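Local coordinates for 11R-lipoxygenase (Gersemia fruticosa, PDB 3VF1), which probably uses a non-heme iron to add molecular oxygen to polyunsaturated fatty acids, as a calcium-dependent lipoxygenase of lipid metabolism, at residues T391-H397 against Q574-N579; C396-E401 against I428-N432; F470-D474 against H562-V566; N579-M583 against V629-I635. Residue numbers count along the deposited sequence, not the author numbering.

Contact 1 (T391-H397 against Q574-N579); sequences THLLRCH and QHAAVN. With FE2 (Fe (II) ion), chain E.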
loop_
_atom_site.group_PDB
_atom_site.type_symbol
_atom_site.label_atom_id
_atom_site.label_comp_id
_atom_site.label_asym_id
_atom_site.label_seq_id
_atom_site.Cartn_x
_atom_site.Cartn_y
_atom_site.Cartn_z
ATOM N N THR A 391 -7.298 -0.724 7.941
ATOM C CA THR A 391 -7.274 -1.299 6.601
ATOM C C THR A 391 -6.198 -0.667 5.725
ATOM O O THR A 391 -5.526 -1.359 4.962
ATOM C CB THR A 391 -8.632 -1.146 5.896
ATOM O OG1 THR A 391 -9.653 -1.764 6.688
ATOM C CG2 THR A 391 -8.594 -1.790 4.515
ATOM N N HIS A 392 -6.036 0.648 5.831
ATOM C CA HIS A 392 -5.094 1.354 4.969
ATOM C C HIS A 392 -3.721 1.519 5.606
ATOM O O HIS A 392 -2.762 0.879 5.187
ATOM C CB HIS A 392 -5.646 2.722 4.568
ATOM C CG HIS A 392 -4.720 3.512 3.696
ATOM N ND1 HIS A 392 -4.402 4.829 3.947
ATOM C CD2 HIS A 392 -4.036 3.166 2.579
ATOM C CE1 HIS A 392 -3.566 5.263 3.021
ATOM N NE2 HIS A 392 -3.327 4.272 2.179
ATOM N N LEU A 393 -3.622 2.372 6.618
ATOM C CA LEU A 393 -2.323 2.708 7.196
ATOM C C LEU A 393 -1.617 1.503 7.818
ATOM O O LEU A 393 -0.498 1.173 7.433
ATOM C CB LEU A 393 -2.466 3.837 8.220
ATOM C CG LEU A 393 -2.806 5.200 7.610
ATOM C CD1 LEU A 393 -3.031 6.247 8.693
ATOM C CD2 LEU A 393 -1.710 5.653 6.656
ATOM N N LEU A 394 -2.260 0.842 8.772
ATOM C CA LEU A 394 -1.622 -0.279 9.457
ATOM C C LEU A 394 -1.371 -1.466 8.531
ATOM O O LEU A 394 -0.226 -1.872 8.324
ATOM C CB LEU A 394 -2.462 -0.744 10.649
ATOM C CG LEU A 394 -1.908 -1.992 11.345
ATOM C CD1 LEU A 394 -0.501 -1.734 11.870
ATOM C CD2 LEU A 394 -2.824 -2.451 12.469
ATOM N N ARG A 395 -2.442 -2.017 7.972
ATOM C CA ARG A 395 -2.364 -3.300 7.281
ATOM C C ARG A 395 -1.696 -3.232 5.906
ATOM O O ARG A 395 -1.387 -4.268 5.317
ATOM C CB ARG A 395 -3.758 -3.925 7.172
ATOM C CG ARG A 395 -4.295 -4.437 8.499
ATOM C CD ARG A 395 -5.628 -5.154 8.340
ATOM N NE ARG A 395 -5.522 -6.350 7.509
ATOM C CZ ARG A 395 -5.087 -7.533 7.938
ATOM N NH1 ARG A 395 -4.698 -7.697 9.197
ATOM N NH2 ARG A 395 -5.033 -8.560 7.101
ATOM N N CYS A 396 -1.473 -2.026 5.392
ATOM C CA CYS A 396 -0.736 -1.865 4.140
ATOM C C CYS A 396 0.593 -1.153 4.367
ATOM O O CYS A 396 1.659 -1.740 4.178
ATOM C CB CYS A 396 -1.562 -1.101 3.098
ATOM S SG CYS A 396 -2.964 -2.014 2.413
ATOM N N HIS A 397 0.528 0.111 4.770
ATOM C CA HIS A 397 1.730 0.922 4.924
ATOM C C HIS A 397 2.691 0.351 5.969
ATOM O O HIS A 397 3.829 0.007 5.648
ATOM C CB HIS A 397 1.363 2.368 5.278
ATOM C CG HIS A 397 0.876 3.172 4.112
ATOM N ND1 HIS A 397 1.590 4.228 3.588
ATOM C CD2 HIS A 397 -0.250 3.072 3.366
ATOM C CE1 HIS A 397 0.924 4.747 2.572
ATOM N NE2 HIS A 397 -0.195 4.063 2.416
ATOM N N GLN A 574 -3.723 -4.760 -2.965
ATOM C CA GLN A 574 -4.475 -4.417 -1.765
ATOM C C GLN A 574 -4.438 -2.916 -1.511
ATOM O O GLN A 574 -5.478 -2.292 -1.305
ATOM C CB GLN A 574 -3.930 -5.162 -0.547
ATOM C CG GLN A 574 -4.756 -4.966 0.718
ATOM C CD GLN A 574 -6.162 -5.535 0.605
ATOM O OE1 GLN A 574 -6.534 -6.108 -0.419
ATOM N NE2 GLN A 574 -6.948 -5.380 1.662
ATOM N N HIS A 575 -3.243 -2.336 -1.527
ATOM C CA HIS A 575 -3.107 -0.903 -1.294
ATOM C C HIS A 575 -3.918 -0.112 -2.311
ATOM O O HIS A 575 -4.577 0.863 -1.965
ATOM C CB HIS A 575 -1.644 -0.467 -1.355
ATOM C CG HIS A 575 -1.456 1.007 -1.184
ATOM N ND1 HIS A 575 -1.181 1.850 -2.240
ATOM C CD2 HIS A 575 -1.525 1.793 -0.083
ATOM C CE1 HIS A 575 -1.077 3.089 -1.794
ATOM N NE2 HIS A 575 -1.282 3.082 -0.489
ATOM N N ALA A 576 -3.869 -0.538 -3.568
ATOM C CA ALA A 576 -4.588 0.151 -4.630
ATOM C C ALA A 576 -6.090 0.122 -4.378
ATOM O O ALA A 576 -6.783 1.120 -4.578
ATOM C CB ALA A 576 -4.272 -0.477 -5.982
ATOM N N ALA A 577 -6.587 -1.027 -3.935
ATOM C CA ALA A 577 -8.021 -1.223 -3.748
ATOM C C ALA A 577 -8.575 -0.344 -2.631
ATOM O O ALA A 577 -9.688 0.168 -2.730
ATOM C CB ALA A 577 -8.316 -2.688 -3.463
ATOM N N VAL A 578 -7.791 -0.170 -1.571
ATOM C CA VAL A 578 -8.248 0.570 -0.400
ATOM C C VAL A 578 -7.707 1.998 -0.352
ATOM O O VAL A 578 -7.984 2.731 0.593
ATOM C CB VAL A 578 -7.837 -0.140 0.905
ATOM C CG1 VAL A 578 -8.167 -1.626 0.831
ATOM C CG2 VAL A 578 -6.355 0.067 1.185
ATOM N N ASN A 579 -6.936 2.393 -1.361
ATOM C CA ASN A 579 -6.324 3.719 -1.370
ATOM C C ASN A 579 -6.869 4.620 -2.479
ATOM O O ASN A 579 -7.409 5.690 -2.208
ATOM C CB ASN A 579 -4.803 3.598 -1.491
ATOM C CG ASN A 579 -4.087 4.915 -1.244
ATOM O OD1 ASN A 579 -3.509 5.135 -0.175
ATOM N ND2 ASN A 579 -4.108 5.792 -2.237
HETATM FE FE FE2 E . -1.526 4.752 0.863
HETATM O O HOH W 1 -2.097 7.025 0.739
#
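Two antiparallel core helices of the lipoxygenase catalytic domain meet here around the non-heme iron, residues 391-397 of helix 369-410 against 574-579 of helix 557-579. Their local axes run at 174° and come within 9.8 Å. Each segment supplies two ligands: His392 NE2 lies 2.3 Å and His397 NE2 2.2 Å from FE, both on a stretch with a wider pi-type turn, while His575 NE2 lies 2.2 Å and Asn579 OD1 2.3 Å from it. Water 1, 2.4 Å from FE, and the C-terminal carboxylate of Ile698 complete six ligands. Away from the metal the helices pack through Cys396, whose SG approaches Gln574 CG at 3.8 Å, and through Thr391 CG2 against Val578 CG1 at 3.7 Å. Ligand atoms such as His392 NE2 and Asn579 OD1, 2.5 Å apart, are brought together by shared coordination, not by hydrogen bonding. Three imidazole nitrogens, an amide oxygen, a carboxylate and a water form a mixed N/O ligand field, consistent with iron that cycles between ferrous and ferric states, as in other lipoxygenases.

Contact 2 (C396-E401 against I428-N432); sequences CHLMME and IMAIN. With FE2 (Fe (II) ion), chain E.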
loop_
_atom_site.group_PDB
_atom_site.type_symbol
_atom_site.label_atom_id
_atom_site.label_comp_id
_atom_site.label_asym_id
_atom_site.label_seq_id
_atom_site.Cartn_x
_atom_site.Cartn_y
_atom_site.Cartn_z
ATOM N N CYS A 396 -1.473 -2.026 5.392
ATOM C CA CYS A 396 -0.736 -1.865 4.140
ATOM C C CYS A 396 0.593 -1.153 4.367
ATOM O O CYS A 396 1.659 -1.740 4.178
ATOM C CB CYS A 396 -1.562 -1.101 3.098
ATOM S SG CYS A 396 -2.964 -2.014 2.413
ATOM N N HIS A 397 0.528 0.111 4.770
ATOM C CA HIS A 397 1.730 0.922 4.924
ATOM C C HIS A 397 2.691 0.351 5.969
ATOM O O HIS A 397 3.829 0.007 5.648
ATOM C CB HIS A 397 1.363 2.368 5.278
ATOM C CG HIS A 397 0.876 3.172 4.112
ATOM N ND1 HIS A 397 1.590 4.228 3.588
ATOM C CD2 HIS A 397 -0.250 3.072 3.366
ATOM C CE1 HIS A 397 0.924 4.747 2.572
ATOM N NE2 HIS A 397 -0.195 4.063 2.416
ATOM N N LEU A 398 2.237 0.249 7.214
ATOM C CA LEU A 398 3.120 -0.118 8.318
ATOM C C LEU A 398 3.517 -1.597 8.319
ATOM O O LEU A 398 4.655 -1.932 8.639
ATOM C CB LEU A 398 2.476 0.253 9.657
ATOM C CG LEU A 398 2.145 1.739 9.831
ATOM C CD1 LEU A 398 1.642 2.017 11.239
ATOM C CD2 LEU A 398 3.350 2.614 9.514
ATOM N N MET A 399 2.589 -2.478 7.963
ATOM C CA MET A 399 2.862 -3.915 7.988
ATOM C C MET A 399 3.818 -4.353 6.878
ATOM O O MET A 399 4.445 -5.408 6.975
ATOM C CB MET A 399 1.557 -4.711 7.895
ATOM C CG MET A 399 0.784 -4.791 9.207
ATOM S SD MET A 399 1.609 -5.809 10.451
ATOM C CE MET A 399 1.388 -7.451 9.767
ATOM N N MET A 400 3.937 -3.547 5.829
ATOM C CA MET A 400 4.797 -3.899 4.702
ATOM C C MET A 400 6.186 -3.271 4.793
ATOM O O MET A 400 7.118 -3.733 4.138
ATOM C CB MET A 400 4.143 -3.491 3.379
ATOM C CG MET A 400 2.961 -4.355 2.966
ATOM S SD MET A 400 3.385 -6.097 2.800
ATOM C CE MET A 400 2.728 -6.758 4.327
ATOM N N GLU A 401 6.331 -2.225 5.600
ATOM C CA GLU A 401 7.602 -1.511 5.685
ATOM C C GLU A 401 8.758 -2.415 6.131
ATOM O O GLU A 401 9.858 -2.328 5.584
ATOM C CB GLU A 401 7.489 -0.308 6.624
ATOM C CG GLU A 401 8.728 0.573 6.636
ATOM C CD GLU A 401 8.610 1.736 7.599
ATOM O OE1 GLU A 401 7.488 2.007 8.080
ATOM O OE2 GLU A 401 9.643 2.382 7.876
ATOM N N ILE A 428 8.152 2.968 -0.012
ATOM C CA ILE A 428 7.375 2.738 1.203
ATOM C C ILE A 428 8.024 3.373 2.433
ATOM O O ILE A 428 7.330 3.868 3.318
ATOM C CB ILE A 428 7.134 1.233 1.460
ATOM C CG1 ILE A 428 6.058 1.053 2.534
ATOM C CG2 ILE A 428 8.428 0.538 1.863
ATOM C CD1 ILE A 428 5.598 -0.378 2.712
ATOM N N MET A 429 9.351 3.363 2.490
ATOM C CA MET A 429 10.061 3.957 3.620
ATOM C C MET A 429 9.895 5.473 3.638
ATOM O O MET A 429 9.683 6.071 4.694
ATOM C CB MET A 429 11.545 3.589 3.586
ATOM C CG MET A 429 11.854 2.228 4.190
ATOM S SD MET A 429 13.611 1.805 4.159
ATOM C CE MET A 429 13.884 1.609 2.404
ATOM N N ALA A 430 9.988 6.093 2.466
ATOM C CA ALA A 430 9.824 7.538 2.356
ATOM C C ALA A 430 8.448 7.984 2.844
ATOM O O ALA A 430 8.344 8.860 3.705
ATOM C CB ALA A 430 10.045 7.987 0.918
ATOM N N ILE A 431 7.394 7.382 2.298
ATOM C CA ILE A 431 6.030 7.797 2.618
ATOM C C ILE A 431 5.669 7.538 4.081
ATOM O O ILE A 431 4.950 8.327 4.692
ATOM C CB ILE A 431 4.984 7.107 1.709
ATOM C CG1 ILE A 431 3.596 7.711 1.936
ATOM C CG2 ILE A 431 4.942 5.606 1.967
ATOM C CD1 ILE A 431 3.526 9.207 1.706
ATOM N N ASN A 432 6.165 6.438 4.639
ATOM C CA ASN A 432 5.875 6.101 6.030
ATOM C C ASN A 432 6.584 7.030 7.009
ATOM O O ASN A 432 6.066 7.319 8.085
ATOM C CB ASN A 432 6.256 4.651 6.327
ATOM C CG ASN A 432 5.222 3.667 5.828
ATOM O OD1 ASN A 432 4.328 4.021 5.059
ATOM N ND2 ASN A 432 5.338 2.422 6.266
HETATM FE FE FE2 E . -1.526 4.752 0.863
HETATM O O HOH W 1 -2.097 7.025 0.739
#
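One carboxamide, that of Asn432, makes all three hydrogen bonds between these helix segments, and one of them holds the imidazole of an iron ligand. Its OD1 accepts from His397 ND1 at 3.1 Å, while its ND2 donates both to the backbone His397 O at 2.9 Å and to Glu401 OE1 at 2.8 Å. The far nitrogen of the same imidazole, His397 NE2, binds FE at 2.2 Å, so Asn432 stands in the second coordination shell. Segment 396-401 belongs to helix 369-410 and 428-432 opens helix 428-438; their local axes cross at -130° and approach to 10.0 Å. Beside the polar group, Ile428 points toward helix 369-410, its CD1 lying 3.4 Å from His397 O and 3.5 Å from Met400 CB. Glu401 is held in turn by a salt bridge to Arg436 on helix 428-438. Because ND1 donates its proton in a hydrogen bond to OD1, NE2 is the unprotonated nitrogen, left to bind the metal, and the hydrogen bond and the Fe-NE2 bond together set the orientation of the ring.

Contact 3 (F470-D474 against H562-V566); sequences FDSYD and HFLTV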
loop_
_atom_site.group_PDB
_atom_site.type_symbol
_atom_site.label_atom_id
_atom_site.label_comp_id
_atom_site.label_asym_id
_atom_site.label_seq_id
_atom_site.Cartn_x
_atom_site.Cartn_y
_atom_site.Cartn_z
ATOM N N PHE A 470 -0.249 -13.237 10.312
ATOM C CA PHE A 470 -0.168 -13.267 8.856
ATOM C C PHE A 470 -1.194 -14.210 8.226
ATOM O O PHE A 470 -1.325 -14.262 7.002
ATOM C CB PHE A 470 1.247 -13.635 8.402
ATOM C CG PHE A 470 2.112 -12.443 8.111
ATOM C CD1 PHE A 470 2.769 -11.777 9.133
ATOM C CD2 PHE A 470 2.259 -11.982 6.814
ATOM C CE1 PHE A 470 3.561 -10.673 8.865
ATOM C CE2 PHE A 470 3.049 -10.880 6.540
ATOM C CZ PHE A 470 3.702 -10.226 7.568
ATOM N N ASP A 471 -1.926 -14.949 9.054
ATOM C CA ASP A 471 -3.019 -15.774 8.552
ATOM C C ASP A 471 -4.088 -14.893 7.913
ATOM O O ASP A 471 -4.760 -15.301 6.964
ATOM C CB ASP A 471 -3.641 -16.607 9.673
ATOM C CG ASP A 471 -2.723 -17.714 10.156
ATOM O OD1 ASP A 471 -1.717 -18.001 9.472
ATOM O OD2 ASP A 471 -3.017 -18.305 11.217
ATOM N N SER A 472 -4.239 -13.680 8.438
ATOM C CA SER A 472 -5.229 -12.744 7.922
ATOM C C SER A 472 -4.783 -12.131 6.596
ATOM O O SER A 472 -5.526 -11.366 5.978
ATOM C CB SER A 472 -5.507 -11.638 8.944
ATOM O OG SER A 472 -4.364 -10.826 9.155
ATOM N N TYR A 473 -3.572 -12.467 6.162
ATOM C CA TYR A 473 -3.054 -11.979 4.888
ATOM C C TYR A 473 -3.171 -13.028 3.789
ATOM O O TYR A 473 -2.972 -12.725 2.614
ATOM C CB TYR A 473 -1.603 -11.523 5.039
ATOM C CG TYR A 473 -1.481 -10.133 5.611
ATOM C CD1 TYR A 473 -1.514 -9.919 6.982
ATOM C CD2 TYR A 473 -1.345 -9.031 4.778
ATOM C CE1 TYR A 473 -1.409 -8.646 7.506
ATOM C CE2 TYR A 473 -1.239 -7.757 5.293
ATOM C CZ TYR A 473 -1.270 -7.571 6.655
ATOM O OH TYR A 473 -1.164 -6.301 7.163
ATOM N N ASP A 474 -3.493 -14.258 4.169
ATOM C CA ASP A 474 -3.798 -15.290 3.188
ATOM C C ASP A 474 -5.181 -15.007 2.621
ATOM O O ASP A 474 -6.193 -15.422 3.183
ATOM C CB ASP A 474 -3.751 -16.680 3.822
ATOM C CG ASP A 474 -3.886 -17.793 2.799
ATOM O OD1 ASP A 474 -4.532 -17.570 1.753
ATOM O OD2 ASP A 474 -3.345 -18.892 3.039
ATOM N N HIS A 562 4.821 -18.302 -0.863
ATOM C CA HIS A 562 3.632 -17.755 -0.223
ATOM C C HIS A 562 3.926 -16.408 0.422
ATOM O O HIS A 562 3.233 -15.425 0.167
ATOM C CB HIS A 562 3.088 -18.715 0.835
ATOM C CG HIS A 562 1.881 -18.193 1.551
ATOM N ND1 HIS A 562 0.627 -18.178 0.980
ATOM C CD2 HIS A 562 1.740 -17.655 2.785
ATOM C CE1 HIS A 562 -0.237 -17.661 1.836
ATOM N NE2 HIS A 562 0.412 -17.333 2.938
ATOM N N PHE A 563 4.956 -16.368 1.261
ATOM C CA PHE A 563 5.293 -15.149 1.984
ATOM C C PHE A 563 5.560 -13.995 1.026
ATOM O O PHE A 563 5.161 -12.863 1.286
ATOM C CB PHE A 563 6.510 -15.372 2.883
ATOM C CG PHE A 563 6.749 -14.257 3.859
ATOM C CD1 PHE A 563 6.159 -14.279 5.112
ATOM C CD2 PHE A 563 7.555 -13.183 3.522
ATOM C CE1 PHE A 563 6.374 -13.254 6.013
ATOM C CE2 PHE A 563 7.774 -12.154 4.420
ATOM C CZ PHE A 563 7.182 -12.190 5.667
ATOM N N LEU A 564 6.229 -14.283 -0.085
ATOM C CA LEU A 564 6.555 -13.252 -1.064
ATOM C C LEU A 564 5.317 -12.833 -1.850
ATOM O O LEU A 564 5.185 -11.676 -2.244
ATOM C CB LEU A 564 7.643 -13.745 -2.019
ATOM C CG LEU A 564 9.005 -14.019 -1.377
ATOM C CD1 LEU A 564 9.954 -14.639 -2.390
ATOM C CD2 LEU A 564 9.595 -12.746 -0.801
ATOM N N THR A 565 4.411 -13.780 -2.078
ATOM C CA THR A 565 3.155 -13.482 -2.752
ATOM C C THR A 565 2.361 -12.476 -1.926
ATOM O O THR A 565 1.783 -11.531 -2.464
ATOM C CB THR A 565 2.309 -14.751 -2.961
ATOM O OG1 THR A 565 2.988 -15.644 -3.854
ATOM C CG2 THR A 565 0.949 -14.405 -3.547
ATOM N N VAL A 566 2.339 -12.685 -0.613
ATOM C CA VAL A 566 1.665 -11.774 0.304
ATOM C C VAL A 566 2.212 -10.358 0.167
ATOM O O VAL A 566 1.449 -9.395 0.113
ATOM C CB VAL A 566 1.824 -12.233 1.770
ATOM C CG1 VAL A 566 1.506 -11.094 2.732
ATOM C CG2 VAL A 566 0.936 -13.436 2.051
#
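A short 3-10 turn, residues 470-473, packs on helix 557-579 in the largely helical lipoxygenase domain, just before Asp474 N-caps helix 475-481. Val566 loses the most surface to the contact. It points at the turn, and its CG1 fits between two aromatic residues, 3.9 Å from Tyr473 CB and 4.1 Å from Phe470 CE2, where CG1 lies at the edge of the Phe470 ring. Phe470 comes next: Phe563 CE1 lies over one face of its ring, 4.1 Å from Phe470 CE2, but the two rings, with planes at 29° and centroids 5.4 Å apart, are slid so far that they barely overlap. The turn is closed by Tyr473 N to Phe470 O at 3.0 Å, and both residues point their CA-to-CB bonds toward the helix. Tyr473 OH bonds to Arg395 O, and Phe470 and Tyr473 both touch Met399, joining the turn to helix 369-410, while Tyr539 meets Phe470 edge-to-face. His562, third in buried area, lies at the more open margin one helical turn before Val566, where its CE1 approaches Asp474 OD2 at 3.6 Å.

Contact 4 (N579-M583 against V629-I635); sequences NFSQM and VNALTTI. With FE2 (Fe (II) ion), chain E.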
loop_
_atom_site.group_PDB
_atom_site.type_symbol
_atom_site.label_atom_id
_atom_site.label_comp_id
_atom_site.label_asym_id
_atom_site.label_seq_id
_atom_site.Cartn_x
_atom_site.Cartn_y
_atom_site.Cartn_z
ATOM N N ASN A 579 -6.936 2.393 -1.361
ATOM C CA ASN A 579 -6.324 3.719 -1.370
ATOM C C ASN A 579 -6.869 4.620 -2.479
ATOM O O ASN A 579 -7.409 5.690 -2.208
ATOM C CB ASN A 579 -4.803 3.598 -1.491
ATOM C CG ASN A 579 -4.087 4.915 -1.244
ATOM O OD1 ASN A 579 -3.509 5.135 -0.175
ATOM N ND2 ASN A 579 -4.108 5.792 -2.237
ATOM N N PHE A 580 -6.731 4.183 -3.727
ATOM C CA PHE A 580 -7.099 5.021 -4.867
ATOM C C PHE A 580 -8.601 5.018 -5.132
ATOM O O PHE A 580 -9.082 5.717 -6.025
ATOM C CB PHE A 580 -6.330 4.587 -6.117
ATOM C CG PHE A 580 -4.846 4.768 -5.994
ATOM C CD1 PHE A 580 -4.280 6.026 -6.097
ATOM C CD2 PHE A 580 -4.021 3.683 -5.765
ATOM C CE1 PHE A 580 -2.916 6.199 -5.976
ATOM C CE2 PHE A 580 -2.656 3.848 -5.642
ATOM C CZ PHE A 580 -2.102 5.109 -5.747
ATOM N N SER A 581 -9.337 4.236 -4.349
ATOM C CA SER A 581 -10.791 4.222 -4.423
ATOM C C SER A 581 -11.394 5.218 -3.433
ATOM O O SER A 581 -12.616 5.325 -3.315
ATOM C CB SER A 581 -11.312 2.822 -4.111
ATOM O OG SER A 581 -10.914 2.419 -2.812
ATOM N N GLN A 582 -10.534 5.948 -2.731
ATOM C CA GLN A 582 -10.970 6.805 -1.631
ATOM C C GLN A 582 -11.769 8.029 -2.072
ATOM O O GLN A 582 -12.559 8.560 -1.296
ATOM C CB GLN A 582 -9.768 7.255 -0.800
ATOM C CG GLN A 582 -9.302 6.228 0.212
ATOM C CD GLN A 582 -8.168 6.739 1.074
ATOM O OE1 GLN A 582 -8.325 6.932 2.278
ATOM N NE2 GLN A 582 -7.014 6.959 0.459
ATOM N N MET A 583 -11.568 8.489 -3.301
ATOM C CA MET A 583 -12.298 9.660 -3.776
ATOM C C MET A 583 -13.730 9.277 -4.138
ATOM O O MET A 583 -14.664 10.044 -3.912
ATOM C CB MET A 583 -11.599 10.301 -4.977
ATOM C CG MET A 583 -12.253 11.600 -5.434
ATOM S SD MET A 583 -12.364 12.844 -4.128
ATOM C CE MET A 583 -10.683 13.467 -4.104
ATOM N N VAL A 629 -7.859 13.310 0.909
ATOM C CA VAL A 629 -8.170 12.214 -0.004
ATOM C C VAL A 629 -7.626 12.496 -1.401
ATOM O O VAL A 629 -7.169 11.588 -2.092
ATOM C CB VAL A 629 -9.687 11.966 -0.092
ATOM C CG1 VAL A 629 -10.017 11.059 -1.274
ATOM C CG2 VAL A 629 -10.196 11.360 1.203
ATOM N N ASN A 630 -7.676 13.757 -1.812
ATOM C CA ASN A 630 -7.142 14.150 -3.107
ATOM C C ASN A 630 -5.631 13.944 -3.152
ATOM O O ASN A 630 -5.071 13.605 -4.195
ATOM C CB ASN A 630 -7.488 15.610 -3.404
ATOM C CG ASN A 630 -6.985 16.063 -4.759
ATOM O OD1 ASN A 630 -7.533 15.681 -5.796
ATOM N ND2 ASN A 630 -5.945 16.892 -4.762
ATOM N N ALA A 631 -4.980 14.142 -2.010
ATOM C CA ALA A 631 -3.538 13.953 -1.903
ATOM C C ALA A 631 -3.171 12.471 -1.864
ATOM O O ALA A 631 -2.244 12.041 -2.548
ATOM C CB ALA A 631 -3.007 14.658 -0.668
ATOM N N LEU A 632 -3.898 11.697 -1.066
ATOM C CA LEU A 632 -3.621 10.270 -0.922
ATOM C C LEU A 632 -3.766 9.521 -2.244
ATOM O O LEU A 632 -3.155 8.472 -2.433
ATOM C CB LEU A 632 -4.546 9.646 0.125
ATOM C CG LEU A 632 -4.357 10.108 1.572
ATOM C CD1 LEU A 632 -5.402 9.466 2.470
ATOM C CD2 LEU A 632 -2.958 9.787 2.075
ATOM N N THR A 633 -4.573 10.058 -3.156
ATOM C CA THR A 633 -4.805 9.405 -4.444
ATOM C C THR A 633 -3.948 10.014 -5.552
ATOM O O THR A 633 -4.271 9.890 -6.732
ATOM C CB THR A 633 -6.291 9.484 -4.868
ATOM O OG1 THR A 633 -6.669 10.851 -5.080
ATOM C CG2 THR A 633 -7.189 8.860 -3.810
ATOM N N THR A 634 -2.852 10.663 -5.169
ATOM C CA THR A 634 -1.948 11.272 -6.139
ATOM C C THR A 634 -1.192 10.212 -6.932
ATOM O O THR A 634 -0.502 9.369 -6.358
ATOM C CB THR A 634 -0.917 12.189 -5.450
ATOM O OG1 THR A 634 -1.588 13.278 -4.805
ATOM C CG2 THR A 634 0.071 12.744 -6.467
ATOM N N ILE A 635 -1.330 10.263 -8.253
ATOM C CA ILE A 635 -0.575 9.390 -9.144
ATOM C C ILE A 635 0.275 10.224 -10.095
ATOM O O ILE A 635 -0.252 10.932 -10.954
ATOM C CB ILE A 635 -1.502 8.480 -9.972
ATOM C CG1 ILE A 635 -2.156 7.429 -9.073
ATOM C CG2 ILE A 635 -0.718 7.798 -11.086
ATOM C CD1 ILE A 635 -3.134 6.525 -9.797
HETATM FE FE FE2 E . -1.526 4.752 0.863
HETATM O O HOH W 1 -2.097 7.025 0.739
#
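At the iron site of the lipoxygenase domain, the fourth protein side chain on the metal, Asn579, is tied to the end of helix 619-632. Asn579 OD1 binds FE at 2.3 Å, and its ND2 donates to Leu632 O at 2.9 Å with an angle of 161°, the sole hydrogen bond between the segments. Asn579 also starts a type I beta turn to Gln582, closed by Gln582 N on Asn579 O at 3.2 Å and reinforced by Gln582 NE2 on that same oxygen at 3.0 Å; Gln582 OE1 bonds to Gln388 of helix 369-410. Van der Waals packing flanks the polar link. Val629 CG1 lies 3.8 Å from both Gln582 CB and Met583 CE, and the Leu632 CD1 methyl rests on the Gln582 amide, 3.6 Å from NE2. Phe580 spans the chain leaving the helix: its CD1 is 3.8 Å from Thr633 CA and its CE1 3.4 Å from Ile635 CG1, with Ile635 CD1 making an off-centre CH-pi contact 4.2 Å from the ring centroid. Phe580 also touches the C-terminal Ile698, itself an iron ligand. The bond from ND2 to a carbonyl, which can only accept, is consistent with OD1 being the end that faces the iron.

Following the chain, helix 369-410 supplies 391-397 and then, overlapping at Cys396 and His397, 396-401. Contact 2 closes first, a short loop ending in helix 428-438. Contact 3 opens later, at 470-474, and closes on an early part of helix 557-579; a later part of that helix closes contact 1, whose 176-residue span thus encloses both contacts 2 and 3, which are in series. Contact 4 starts where contact 1 ends, at their shared Asn579, and reaches forward to the end of helix 619-632. Contacts 1, 2 and 4 gather round one iron. Contact 3 lies apart, its centre about 14 Å from that of contact 1, but connects through Tyr473 OH to Arg395 O at 2.8 Å.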